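Local coordinates for protein ferritin heavy chain (Trichoplusia ni, PDB 1Z6O) that stores iron with its light-chain partner, the heavy chain oxidising and taking up ferrous iron for deposition as a ferric mineral, at residues 182-185 with 186-189; 44-48 with 49-53; 104-107 with 108-112. All coordinates share one frame; numbering follows the deposited sequence.

Contact 1: 182-185 with 186-189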
loop_
_atom_site.group_PDB
_atom_site.type_symbol
_atom_site.label_atom_id
_atom_site.label_comp_id
_atom_site.label_asym_id
_atom_site.label_seq_id
_atom_site.Cartn_x
_atom_site.Cartn_y
_atom_site.Cartn_z
ATOM N N PHE M 182 24.696 -25.364 30.409
ATOM C CA PHE M 182 25.318 -25.632 29.110
ATOM C C PHE M 182 24.305 -26.300 28.171
ATOM O O PHE M 182 24.211 -25.963 26.983
ATOM C CB PHE M 182 26.530 -26.546 29.316
ATOM C CG PHE M 182 27.372 -26.737 28.077
ATOM C CD1 PHE M 182 28.448 -25.889 27.814
ATOM C CD2 PHE M 182 27.093 -27.771 27.187
ATOM C CE1 PHE M 182 29.246 -26.073 26.666
ATOM C CE2 PHE M 182 27.883 -27.966 26.035
ATOM C CZ PHE M 182 28.959 -27.116 25.779
ATOM N N ASP M 183 23.545 -27.244 28.715
ATOM C CA ASP M 183 22.527 -27.971 27.953
ATOM C C ASP M 183 21.468 -27.016 27.404
ATOM O O ASP M 183 21.065 -27.128 26.245
ATOM C CB ASP M 183 21.850 -29.022 28.853
ATOM C CG ASP M 183 20.757 -29.810 28.127
ATOM O OD1 ASP M 183 21.100 -30.612 27.234
ATOM O OD2 ASP M 183 19.557 -29.626 28.446
ATOM N N LYS M 184 21.007 -26.071 28.222
ATOM C CA LYS M 184 19.993 -25.140 27.736
ATOM C C LYS M 184 20.588 -24.190 26.696
ATOM O O LYS M 184 19.897 -23.783 25.759
ATOM C CB LYS M 184 19.355 -24.375 28.907
ATOM C CG LYS M 184 18.704 -25.314 29.933
ATOM C CD LYS M 184 17.803 -26.349 29.248
ATOM C CE LYS M 184 17.378 -27.472 30.199
ATOM N NZ LYS M 184 18.549 -28.286 30.661
ATOM N N LYS M 185 21.863 -23.838 26.851
ATOM C CA LYS M 185 22.522 -22.980 25.855
ATOM C C LYS M 185 22.542 -23.711 24.498
ATOM O O LYS M 185 22.462 -23.075 23.451
ATOM C CB LYS M 185 23.963 -22.662 26.258
ATOM C CG LYS M 185 24.113 -21.790 27.489
ATOM C CD LYS M 185 23.867 -20.350 27.165
ATOM C CE LYS M 185 24.248 -19.449 28.334
ATOM N NZ LYS M 185 24.137 -18.023 27.897
ATOM N N LEU M 186 22.658 -25.039 24.505
ATOM C CA LEU M 186 22.647 -25.780 23.237
ATOM C C LEU M 186 21.299 -25.588 22.546
ATOM O O LEU M 186 21.207 -25.689 21.328
ATOM C CB LEU M 186 22.893 -27.281 23.453
ATOM C CG LEU M 186 24.308 -27.668 23.913
ATOM C CD1 LEU M 186 24.350 -29.161 24.254
ATOM C CD2 LEU M 186 25.326 -27.331 22.815
ATOM N N LEU M 187 20.256 -25.318 23.325
ATOM C CA LEU M 187 18.922 -25.093 22.766
ATOM C C LEU M 187 18.696 -23.612 22.470
ATOM O O LEU M 187 17.612 -23.225 22.043
ATOM C CB LEU M 187 17.840 -25.553 23.750
ATOM C CG LEU M 187 17.765 -27.041 24.067
ATOM C CD1 LEU M 187 16.788 -27.265 25.212
ATOM C CD2 LEU M 187 17.333 -27.812 22.818
ATOM N N GLY M 188 19.705 -22.785 22.714
ATOM C CA GLY M 188 19.557 -21.359 22.470
ATOM C C GLY M 188 18.810 -20.661 23.597
ATOM O O GLY M 188 18.281 -19.566 23.420
ATOM N N ILE M 189 18.773 -21.289 24.767
ATOM C CA ILE M 189 18.076 -20.720 25.913
ATOM C C ILE M 189 19.061 -20.202 26.957
ATOM O O ILE M 189 19.860 -20.966 27.500
ATOM C CB ILE M 189 17.166 -21.779 26.584
ATOM C CG1 ILE M 189 16.102 -22.253 25.592
ATOM C CG2 ILE M 189 16.505 -21.199 27.837
ATOM C CD1 ILE M 189 15.257 -23.414 26.109
#

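Contact 2: 44-48 with 49-53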
loop_
_atom_site.group_PDB
_atom_site.type_symbol
_atom_site.label_atom_id
_atom_site.label_comp_id
_atom_site.label_asym_id
_atom_site.label_seq_id
_atom_site.Cartn_x
_atom_site.Cartn_y
_atom_site.Cartn_z
ATOM N N ALA M 44 19.465 -40.931 22.034
ATOM C CA ALA M 44 18.559 -41.737 22.859
ATOM C C ALA M 44 18.940 -41.646 24.343
ATOM O O ALA M 44 18.075 -41.527 25.210
ATOM C CB ALA M 44 18.610 -43.208 22.404
ATOM N N HIS M 45 20.234 -41.717 24.636
ATOM C CA HIS M 45 20.689 -41.649 26.026
ATOM C C HIS M 45 20.310 -40.331 26.701
ATOM O O HIS M 45 19.777 -40.324 27.811
ATOM C CB HIS M 45 22.215 -41.826 26.103
ATOM C CG HIS M 45 22.775 -41.603 27.477
ATOM N ND1 HIS M 45 22.764 -42.578 28.453
ATOM C CD2 HIS M 45 23.316 -40.500 28.051
ATOM C CE1 HIS M 45 23.276 -42.086 29.570
ATOM N NE2 HIS M 45 23.619 -40.827 29.353
ATOM N N PHE M 46 20.583 -39.209 26.044
ATOM C CA PHE M 46 20.267 -37.930 26.666
ATOM C C PHE M 46 18.785 -37.590 26.682
ATOM O O PHE M 46 18.376 -36.632 27.339
ATOM C CB PHE M 46 21.112 -36.808 26.036
ATOM C CG PHE M 46 22.580 -36.924 26.382
ATOM C CD1 PHE M 46 23.478 -37.499 25.489
ATOM C CD2 PHE M 46 23.034 -36.558 27.655
ATOM C CE1 PHE M 46 24.817 -37.722 25.855
ATOM C CE2 PHE M 46 24.370 -36.774 28.040
ATOM C CZ PHE M 46 25.261 -37.356 27.139
ATOM N N SER M 47 17.983 -38.390 25.978
ATOM C CA SER M 47 16.530 -38.214 25.961
ATOM C C SER M 47 15.876 -38.909 27.167
ATOM O O SER M 47 14.711 -38.656 27.464
ATOM C CB SER M 47 15.920 -38.815 24.684
ATOM O OG SER M 47 16.323 -38.084 23.541
ATOM N N LYS M 48 16.603 -39.794 27.849
ATOM C CA LYS M 48 16.023 -40.508 29.000
ATOM C C LYS M 48 15.559 -39.564 30.104
ATOM O O LYS M 48 16.207 -38.552 30.378
ATOM C CB LYS M 48 17.024 -41.506 29.597
ATOM C CG LYS M 48 17.430 -42.621 28.641
ATOM C CD LYS M 48 18.157 -43.759 29.365
ATOM C CE LYS M 48 19.372 -43.278 30.119
ATOM N NZ LYS M 48 20.109 -44.414 30.753
ATOM N N ASP M 49 14.448 -39.911 30.752
ATOM C CA ASP M 49 13.911 -39.071 31.820
ATOM C C ASP M 49 14.900 -38.881 32.970
ATOM O O ASP M 49 14.948 -37.808 33.585
ATOM C CB ASP M 49 12.585 -39.654 32.354
ATOM C CG ASP M 49 12.720 -41.104 32.854
ATOM O OD1 ASP M 49 13.838 -41.686 32.824
ATOM O OD2 ASP M 49 11.689 -41.673 33.279
ATOM N N VAL M 50 15.694 -39.908 33.260
ATOM C CA VAL M 50 16.667 -39.799 34.343
ATOM C C VAL M 50 17.960 -39.077 33.960
ATOM O O VAL M 50 18.801 -38.836 34.818
ATOM C CB VAL M 50 17.013 -41.187 34.941
ATOM C CG1 VAL M 50 15.753 -41.795 35.561
ATOM C CG2 VAL M 50 17.594 -42.110 33.870
ATOM N N VAL M 51 18.125 -38.733 32.683
ATOM C CA VAL M 51 19.321 -37.991 32.241
ATOM C C VAL M 51 18.828 -36.577 31.945
ATOM O O VAL M 51 19.374 -35.585 32.436
ATOM C CB VAL M 51 19.946 -38.631 30.981
ATOM C CG1 VAL M 51 21.076 -37.734 30.437
ATOM C CG2 VAL M 51 20.499 -40.019 31.340
ATOM N N ASN M 52 17.786 -36.503 31.121
ATOM C CA ASN M 52 17.107 -35.254 30.812
ATOM C C ASN M 52 17.966 -34.072 30.357
ATOM O O ASN M 52 17.949 -33.008 30.981
ATOM C CB ASN M 52 16.257 -34.844 32.044
ATOM C CG ASN M 52 15.164 -33.854 31.696
ATOM O OD1 ASN M 52 14.437 -34.046 30.722
ATOM N ND2 ASN M 52 15.031 -32.793 32.495
ATOM N N ARG M 53 18.699 -34.250 29.263
ATOM C CA ARG M 53 19.522 -33.177 28.702
ATOM C C ARG M 53 19.041 -33.029 27.255
ATOM O O ARG M 53 19.675 -33.525 26.319
ATOM C CB ARG M 53 21.002 -33.573 28.753
ATOM C CG ARG M 53 21.550 -33.713 30.183
ATOM C CD ARG M 53 21.521 -32.367 30.914
ATOM N NE ARG M 53 22.132 -32.435 32.245
ATOM C CZ ARG M 53 21.531 -32.043 33.368
ATOM N NH1 ARG M 53 20.296 -31.561 33.327
ATOM N NH2 ARG M 53 22.169 -32.115 34.531
#

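Contact 3: 104-107 with 108-112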
loop_
_atom_site.group_PDB
_atom_site.type_symbol
_atom_site.label_atom_id
_atom_site.label_comp_id
_atom_site.label_asym_id
_atom_site.label_seq_id
_atom_site.Cartn_x
_atom_site.Cartn_y
_atom_site.Cartn_z
ATOM N N GLY M 104 28.246 -38.510 31.337
ATOM C CA GLY M 104 27.683 -37.172 31.289
ATOM C C GLY M 104 27.970 -36.536 29.944
ATOM O O GLY M 104 28.491 -37.202 29.042
ATOM N N GLY M 105 27.634 -35.258 29.809
ATOM C CA GLY M 105 27.859 -34.551 28.560
ATOM C C GLY M 105 29.320 -34.517 28.139
ATOM O O GLY M 105 29.621 -34.657 26.957
ATOM N N VAL M 106 30.239 -34.327 29.084
ATOM C CA VAL M 106 31.655 -34.299 28.712
ATOM C C VAL M 106 32.097 -35.619 28.065
ATOM O O VAL M 106 32.750 -35.608 27.025
ATOM C CB VAL M 106 32.575 -34.011 29.930
ATOM C CG1 VAL M 106 34.054 -34.210 29.534
ATOM C CG2 VAL M 106 32.374 -32.574 30.400
ATOM N N GLU M 107 31.749 -36.755 28.666
ATOM C CA GLU M 107 32.148 -38.038 28.080
ATOM C C GLU M 107 31.587 -38.200 26.675
ATOM O O GLU M 107 32.265 -38.725 25.789
ATOM C CB GLU M 107 31.663 -39.234 28.919
ATOM C CG GLU M 107 32.489 -39.542 30.155
ATOM C CD GLU M 107 32.398 -41.027 30.579
ATOM O OE1 GLU M 107 31.462 -41.766 30.143
ATOM O OE2 GLU M 107 33.277 -41.457 31.363
ATOM N N ALA M 108 30.345 -37.771 26.466
ATOM C CA ALA M 108 29.746 -37.897 25.134
ATOM C C ALA M 108 30.435 -36.972 24.135
ATOM O O ALA M 108 30.683 -37.366 22.993
ATOM C CB ALA M 108 28.237 -37.598 25.191
ATOM N N LEU M 109 30.736 -35.740 24.543
ATOM C CA LEU M 109 31.416 -34.811 23.632
ATOM C C LEU M 109 32.813 -35.329 23.277
ATOM O O LEU M 109 33.251 -35.217 22.127
ATOM C CB LEU M 109 31.532 -33.414 24.264
ATOM C CG LEU M 109 30.217 -32.630 24.383
ATOM C CD1 LEU M 109 30.424 -31.406 25.282
ATOM C CD2 LEU M 109 29.738 -32.204 22.983
ATOM N N GLU M 110 33.519 -35.892 24.258
ATOM C CA GLU M 110 34.860 -36.420 23.992
ATOM C C GLU M 110 34.791 -37.647 23.096
ATOM O O GLU M 110 35.668 -37.865 22.257
ATOM C CB GLU M 110 35.577 -36.760 25.308
ATOM C CG GLU M 110 35.922 -35.503 26.128
ATOM C CD GLU M 110 36.768 -35.820 27.366
ATOM O OE1 GLU M 110 36.712 -36.964 27.854
ATOM O OE2 GLU M 110 37.472 -34.922 27.868
ATOM N N HIS M 111 33.757 -38.459 23.278
ATOM C CA HIS M 111 33.591 -39.637 22.431
ATOM C C HIS M 111 33.281 -39.141 21.002
ATOM O O HIS M 111 33.840 -39.644 20.028
ATOM C CB HIS M 111 32.432 -40.511 22.949
ATOM C CG HIS M 111 32.212 -41.761 22.148
ATOM N ND1 HIS M 111 31.125 -42.585 22.338
ATOM C CD2 HIS M 111 32.935 -42.322 21.149
ATOM C CE1 HIS M 111 31.185 -43.597 21.490
ATOM N NE2 HIS M 111 32.273 -43.462 20.758
ATOM N N ALA M 112 32.393 -38.153 20.871
ATOM C CA ALA M 112 32.073 -37.617 19.539
ATOM C C ALA M 112 33.337 -37.050 18.873
ATOM O O ALA M 112 33.569 -37.254 17.679
ATOM C CB ALA M 112 31.012 -36.513 19.643
#

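Contact 1: 182-185 with 186-189
Phe-182 and Leu-186, one helical turn apart, meet at a slant: the ring carbon CE2 of Phe-182 comes 4.1 Å from the branch CD1 of Leu-186. Phe-182 holds its CG anti to the backbone N (chi1 -172°), which carries the ring toward the next turn, where CE2 meets the leucine. A backbone hydrogen bond joins the same pair, Leu-186 N to Phe-182 O at 3.1 Å. An alanine at Leu-186 lacks the branches that meet CE2, and would probably leave a gap beside Phe-56 and Lys-163, which the leucine also touches. Helix 175-186 finishes in a Schellman motif, with Gly-188 at positive phi (80°), where a side chain would press against the preceding carbonyl. Lys-184 O takes two donors from opposite faces of its plane, Leu-187 N and Ile-189 N, each at 2.9 Å, while Gly-188 N bonds Lys-185 O. The reversal folds Ile-189 back so that its CB rests 4.1 Å from Lys-184 CB. The chain of Lys-184, bent at chi2 and chi4, carries NZ to the anti lone pair of Asp-183 OD2 at 2.8 Å, a salt bridge. Lys-185 NZ pairs with Asp-190 and with Glu-206 of a neighbouring light chain.

Contact 2: 44-48 with 49-53
Val-51 is set between three side chains at and just beyond the end of helix 19-47, and its two methyls divide the work. CG2 sits over one face of the His-45 ring, 4.1 Å from the ring centroid and 27° off the normal, a CH-pi contact in which the two side chains cross at about a right angle. The same methyl is met by Lys-48 CE at 3.7 Å, the lysine being bent at chi3. CG1 goes to Phe-46, 3.6 Å from CD2, and that ring carbon also receives Arg-53 CB. The valine holds CG1 anti to its backbone N (chi1 173°), which gives one methyl to each ring. These rings are themselves fitted together, His-45 CD2 lying over the centre of the Phe-46 face.

The backbone holds the valine in place. Lys-48 O grips two donors: Asn-52 N, 2.7 Å away, comes in nearly along the C=O axis, whereas Val-51 N approaches from above the carbonyl plane. Asn-52 then takes left-handed backbone angles, and the chain turns back so that Arg-53 N reaches Phe-46 O at 3.1 Å, in the carbonyl plane.

Further out, the planes of the Arg-53 guanidinium and the Phe-46 ring lie 14° apart, and the arginine's NE is paired with Glu-179 and its NH1 with Asp-184 of a neighbouring light chain. Asn-52 OD1 is bonded by Arg-176 of that light chain, and Asp-49 OD2 takes Ala-26 N of another.

Arg-53 is the N-cap of helix 54-80. Residues 48-53 are thus the short connection between helices 19-47 and 54-80, the antiparallel pair that opens the ferritin four-helix bundle.

Contact 3: 104-107 with 108-112
Glu-110 N donates to Val-106 O at 2.9 Å and His-111 N to Glu-107 O at 2.9 Å, two rungs of the opening ladder of helix 105-132. The ladder begins at the N-cap, Gly-104, whose O takes Ala-108 N at 3.2 Å, and Leu-109 N follows onto Gly-105 O. Three of the four bonds are close to straight; that to Glu-107 O is more bent, at 149° about the hydrogen.

The side chains of Val-106 and Glu-110 lie next to each other and point the same way. Glu-110 is extended beyond CG, and its flank follows the valine, CD resting 3.8 Å from Val-106 CG1. Its OE2 goes on to a salt bridge with Lys-168, so an apolar methyl borders a paired carboxylate. Leu-109 leans back over the first turn, CG 3.3 Å from Gly-105 O. Glu-107 sends OE1 to Arg-99 and to the backbone N of Lys-103, while His-111, its CG anti to the backbone N (chi1 -179°), reaches Trp-102, its ND1 hydrogen-bonded to NE1 of the indole.

Round the helix, Ala-108 faces Phe-46 of helix 19-47 and Phe-60 of helix 54-80, Leu-109 touches Phe-56 and Leu-59 of helix 54-80, and Val-106 packs on Leu-167 of helix 139-168: the start of this helix thus meets all three of its partners in the bundle.

In the fold
All three contacts gather at one end of the ferritin subunit, their centres 14 to 16 Å apart. Contacts 2 and 3 touch where Phe-46 CE1 lies 3.5 Å from Ala-108 CB; contacts 1 and 2 touch where Asp-183 OD1 lies 3.2 Å from Arg-53 C. Contacts 1 and 3 have no direct touch, but Phe-56 of helix 54-80 meets Leu-186, Phe-46 and Leu-109, one from each. Glu-179 of helix 175-186 adds a polar tie, pairing with Arg-53 and bonding Gly-105 N. Only contact 3 extends toward the ferroxidase centre: the side chain of His-111 is about 14 Å from the bound iron and about 9 Å from that of Glu-116, a probable ligand of a second iron.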